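Succinylglutamate desuccinylase (Chromobacterium violaceum, PDB 1YW4) probably hydrolyses N-succinyl-L-glutamate to succinate and glutamate, the last step of arginine degradation by the AST pathway, using one zinc ion per subunit. Local coordinates at residues L144-H149 with L177-R182. Residues are numbered along the deposited sequence; the frame is centred on the assembly and turned at random.
Sequences LHYDLH and LAWLQR. With ZN (zinc ion), chain C.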
ATOM      1  N   LEU A 144     -10.773 -16.761 -19.362  1.00 16.94           N
ATOM      2  CA  LEU A 144     -11.210 -15.406 -19.048  1.00 15.73           C
ATOM      3  C   LEU A 144     -12.676 -15.300 -18.638  1.00 14.81           C
ATOM      4  O   LEU A 144     -13.559 -15.818 -19.314  1.00 14.79           O
ATOM      5  CB  LEU A 144     -10.964 -14.506 -20.262  1.00 14.92           C
ATOM      6  CG  LEU A 144      -9.544 -14.485 -20.835  1.00 13.50           C
ATOM      7  CD1 LEU A 144      -9.539 -13.720 -22.157  1.00 16.97           C
ATOM      8  CD2 LEU A 144      -8.599 -13.845 -19.842  1.00 13.15           C
ATOM      9  N   HIS A 145     -12.914 -14.601 -17.535  1.00 12.93           N
ATOM     10  CA  HIS A 145     -14.254 -14.408 -17.007  1.00 11.84           C
ATOM     11  C   HIS A 145     -14.538 -12.949 -16.664  1.00 10.16           C
ATOM     12  O   HIS A 145     -13.851 -12.357 -15.838  1.00 11.53           O
ATOM     13  CB  HIS A 145     -14.447 -15.260 -15.754  1.00  8.55           C
ATOM     14  CG  HIS A 145     -15.768 -15.049 -15.082  1.00  9.30           C
ATOM     15  ND1 HIS A 145     -16.880 -14.589 -15.755  1.00 11.81           N
ATOM     16  CD2 HIS A 145     -16.165 -15.270 -13.808  1.00  9.94           C
ATOM     17  CE1 HIS A 145     -17.905 -14.540 -14.922  1.00  9.30           C
ATOM     18  NE2 HIS A 145     -17.497 -14.947 -13.736  1.00  9.96           N
ATOM     19  N   TYR A 146     -15.545 -12.375 -17.308  1.00  9.13           N
ATOM     20  CA  TYR A 146     -15.920 -11.001 -17.033  1.00  8.73           C
ATOM     21  C   TYR A 146     -17.360 -11.048 -16.564  1.00  9.10           C
ATOM     22  O   TYR A 146     -18.268 -11.449 -17.300  1.00  9.45           O
ATOM     23  CB  TYR A 146     -15.799 -10.134 -18.285  1.00 11.23           C
ATOM     24  CG  TYR A 146     -14.415 -10.177 -18.891  1.00 13.54           C
ATOM     25  CD1 TYR A 146     -13.323  -9.600 -18.236  1.00 13.77           C
ATOM     26  CD2 TYR A 146     -14.189 -10.848 -20.090  1.00 14.06           C
ATOM     27  CE1 TYR A 146     -12.033  -9.698 -18.763  1.00 17.60           C
ATOM     28  CE2 TYR A 146     -12.911 -10.953 -20.629  1.00 18.24           C
ATOM     29  CZ  TYR A 146     -11.839 -10.379 -19.962  1.00 19.30           C
ATOM     30  OH  TYR A 146     -10.572 -10.499 -20.489  1.00 20.58           O
ATOM     31  N   ASP A 147     -17.540 -10.699 -15.297  1.00 10.33           N
ATOM     32  CA  ASP A 147     -18.859 -10.667 -14.702  1.00 11.53           C
ATOM     33  C   ASP A 147     -19.252  -9.195 -14.841  1.00 10.33           C
ATOM     34  O   ASP A 147     -18.677  -8.318 -14.198  1.00 12.96           O
ATOM     35  CB  ASP A 147     -18.785 -11.114 -13.242  1.00 10.71           C
ATOM     36  CG  ASP A 147     -20.146 -11.189 -12.599  1.00 13.34           C
ATOM     37  OD1 ASP A 147     -21.123 -11.449 -13.344  1.00 11.59           O
ATOM     38  OD2 ASP A 147     -20.233 -10.992 -11.366  1.00 10.59           O
ATOM     39  N   LEU A 148     -20.222  -8.947 -15.716  1.00 10.56           N
ATOM     40  CA  LEU A 148     -20.698  -7.606 -16.050  1.00 10.57           C
ATOM     41  C   LEU A 148     -21.810  -7.050 -15.160  1.00  9.89           C
ATOM     42  O   LEU A 148     -22.861  -7.661 -15.024  1.00  9.68           O
ATOM     43  CB  LEU A 148     -21.161  -7.607 -17.509  1.00  9.97           C
ATOM     44  CG  LEU A 148     -20.259  -8.396 -18.466  1.00 10.69           C
ATOM     45  CD1 LEU A 148     -20.750  -8.259 -19.917  1.00 11.82           C
ATOM     46  CD2 LEU A 148     -18.836  -7.865 -18.342  1.00 13.68           C
ATOM     47  N   HIS A 149     -21.573  -5.866 -14.595  1.00  9.00           N
ATOM     48  CA  HIS A 149     -22.520  -5.217 -13.701  1.00 11.76           C
ATOM     49  C   HIS A 149     -22.703  -3.731 -14.015  1.00 11.81           C
ATOM     50  O   HIS A 149     -21.919  -3.136 -14.758  1.00 11.64           O
ATOM     51  CB  HIS A 149     -22.017  -5.319 -12.249  1.00 10.48           C
ATOM     52  CG  HIS A 149     -21.968  -6.716 -11.708  1.00 11.59           C
ATOM     53  ND1 HIS A 149     -22.825  -7.163 -10.726  1.00 13.22           N
ATOM     54  CD2 HIS A 149     -21.147  -7.756 -11.989  1.00 10.69           C
ATOM     55  CE1 HIS A 149     -22.536  -8.414 -10.422  1.00 12.25           C
ATOM     56  NE2 HIS A 149     -21.520  -8.799 -11.175  1.00 14.27           N
ATOM     57  N   LEU A 177      -4.922  -6.046 -17.110  1.00 28.03           N
ATOM     58  CA  LEU A 177      -5.148  -4.683 -16.654  1.00 29.07           C
ATOM     59  C   LEU A 177      -5.045  -3.768 -17.864  1.00 28.14           C
ATOM     60  O   LEU A 177      -5.743  -2.759 -17.961  1.00 28.99           O
ATOM     61  CB  LEU A 177      -4.101  -4.286 -15.609  1.00 28.70           C
ATOM     62  CG  LEU A 177      -4.290  -4.910 -14.228  1.00 29.72           C
ATOM     63  CD1 LEU A 177      -3.142  -4.520 -13.307  1.00 28.43           C
ATOM     64  CD2 LEU A 177      -5.617  -4.447 -13.655  1.00 30.19           C
ATOM     65  N   ALA A 178      -4.172  -4.136 -18.796  1.00 29.03           N
ATOM     66  CA  ALA A 178      -3.981  -3.349 -20.005  1.00 28.17           C
ATOM     67  C   ALA A 178      -5.246  -3.404 -20.853  1.00 27.55           C
ATOM     68  O   ALA A 178      -5.765  -2.372 -21.280  1.00 28.02           O
ATOM     69  CB  ALA A 178      -2.794  -3.883 -20.790  1.00 30.36           C
ATOM     70  N   TRP A 179      -5.743  -4.617 -21.083  1.00 27.17           N
ATOM     71  CA  TRP A 179      -6.954  -4.818 -21.880  1.00 24.76           C
ATOM     72  C   TRP A 179      -8.118  -4.046 -21.271  1.00 25.66           C
ATOM     73  O   TRP A 179      -8.933  -3.457 -21.981  1.00 24.76           O
ATOM     74  CB  TRP A 179      -7.319  -6.296 -21.923  1.00 25.88           C
ATOM     75  CG  TRP A 179      -8.447  -6.607 -22.850  1.00 25.99           C
ATOM     76  CD1 TRP A 179      -8.369  -6.793 -24.195  1.00 26.40           C
ATOM     77  CD2 TRP A 179      -9.820  -6.809 -22.495  1.00 26.28           C
ATOM     78  NE1 TRP A 179      -9.605  -7.109 -24.707  1.00 25.57           N
ATOM     79  CE2 TRP A 179     -10.515  -7.125 -23.683  1.00 26.80           C
ATOM     80  CE3 TRP A 179     -10.532  -6.754 -21.289  1.00 26.14           C
ATOM     81  CZ2 TRP A 179     -11.893  -7.391 -23.700  1.00 26.12           C
ATOM     82  CZ3 TRP A 179     -11.902  -7.018 -21.306  1.00 24.34           C
ATOM     83  CH2 TRP A 179     -12.565  -7.334 -22.506  1.00 24.08           C
ATOM     84  N   LEU A 180      -8.203  -4.082 -19.947  1.00 24.73           N
ATOM     85  CA  LEU A 180      -9.258  -3.380 -19.236  1.00 28.02           C
ATOM     86  C   LEU A 180      -9.096  -1.877 -19.442  1.00 29.74           C
ATOM     87  O   LEU A 180     -10.066  -1.171 -19.739  1.00 29.24           O
ATOM     88  CB  LEU A 180      -9.204  -3.711 -17.741  1.00 26.36           C
ATOM     89  CG  LEU A 180      -9.542  -5.159 -17.377  1.00 26.20           C
ATOM     90  CD1 LEU A 180      -9.290  -5.395 -15.892  1.00 27.90           C
ATOM     91  CD2 LEU A 180     -10.997  -5.444 -17.731  1.00 26.15           C
ATOM     92  N   GLN A 181      -7.865  -1.398 -19.297  1.00 32.34           N
ATOM     93  CA  GLN A 181      -7.569   0.022 -19.465  1.00 36.09           C
ATOM     94  C   GLN A 181      -8.030   0.487 -20.841  1.00 37.06           C
ATOM     95  O   GLN A 181      -8.847   1.401 -20.953  1.00 37.05           O
ATOM     96  CB  GLN A 181      -6.066   0.279 -19.318  1.00 37.28           C
ATOM     97  CG  GLN A 181      -5.700   1.751 -19.258  1.00 41.01           C
ATOM     98  CD  GLN A 181      -4.204   1.975 -19.262  1.00 42.75           C
ATOM     99  OE1 GLN A 181      -3.721   3.017 -18.817  1.00 45.49           O
ATOM    100  NE2 GLN A 181      -3.460   1.002 -19.777  1.00 41.67           N
ATOM    101  N   ARG A 182      -7.498  -0.135 -21.886  1.00 40.04           N
ATOM    102  CA  ARG A 182      -7.888   0.223 -23.242  1.00 42.74           C
ATOM    103  C   ARG A 182      -9.221  -0.444 -23.559  1.00 43.26           C
ATOM    104  O   ARG A 182      -9.360  -1.154 -24.553  1.00 45.37           O
ATOM    105  CB  ARG A 182      -6.815  -0.211 -24.250  1.00 45.48           C
ATOM    106  CG  ARG A 182      -5.668   0.787 -24.408  1.00 47.67           C
ATOM    107  CD  ARG A 182      -4.749   0.812 -23.193  1.00 50.38           C
ATOM    108  NE  ARG A 182      -3.971   2.050 -23.095  1.00 52.49           N
ATOM    109  CZ  ARG A 182      -3.107   2.485 -24.010  1.00 53.77           C
ATOM    110  NH1 ARG A 182      -2.891   1.790 -25.120  1.00 52.95           N
ATOM    111  NH2 ARG A 182      -2.453   3.625 -23.813  1.00 53.94           N
TER
HETATM  112 ZN    ZN C 501     -24.225  -5.674  -9.605  1.00 28.91          ZN
HETATM  113  O   HOH W   1     -23.392  -3.522  -9.285  1.00 15.54           O
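An offset stack of Tyr146 on Trp179 packs helix 174-181 against the core strand that carries a zinc ligand of this AspA/AstE catalytic domain, a clear example of a strand whose two faces do different work. The rings arrive from opposite directions and overlap only in part, their planes 22° apart and the centroid of the tyrosine ring 4.8 Å from that of the six-membered ring of Trp179. Tyr146 CZ lies 3.6 Å from Trp179 CZ3, which sits over the tyrosine face toward its rim, while Tyr146 OH lies over a face of the indole. With CG anti to the backbone N (chi1 -173°), Trp179 carries its six-membered ring out to the tyrosine, and the two meet face to face, displaced from each other. Leu180 adds a looser touch, its CD2 4.5 Å from Tyr146 CE1 and oblique to the ring. The phenol oxygen also hydrogen-bonds Gln176 OE1, one turn earlier on the same helix, so stack and bond together should limit the swing of the ring.

The other face of the strand serves the metal. His149 ND1 binds zinc at 2.3 Å, with His56, Glu59 and a water among the other ligands. On the far side of its imidazole, NE2 donates a nearly straight 2.5 Å bond to Asp147 OD2, reaching it from above the carboxylate plane; Ser52 OG hydrogen-bonds the other oxygen, OD1.

Strand 143-151 runs between parallel strands 48-53 and 209-215. Helix 230-241 flanks the stack, Leu239 touching Tyr146 and Ala235 and Leu236 touching Trp179, whereas helix 198-205 packs on His145 and Asp147.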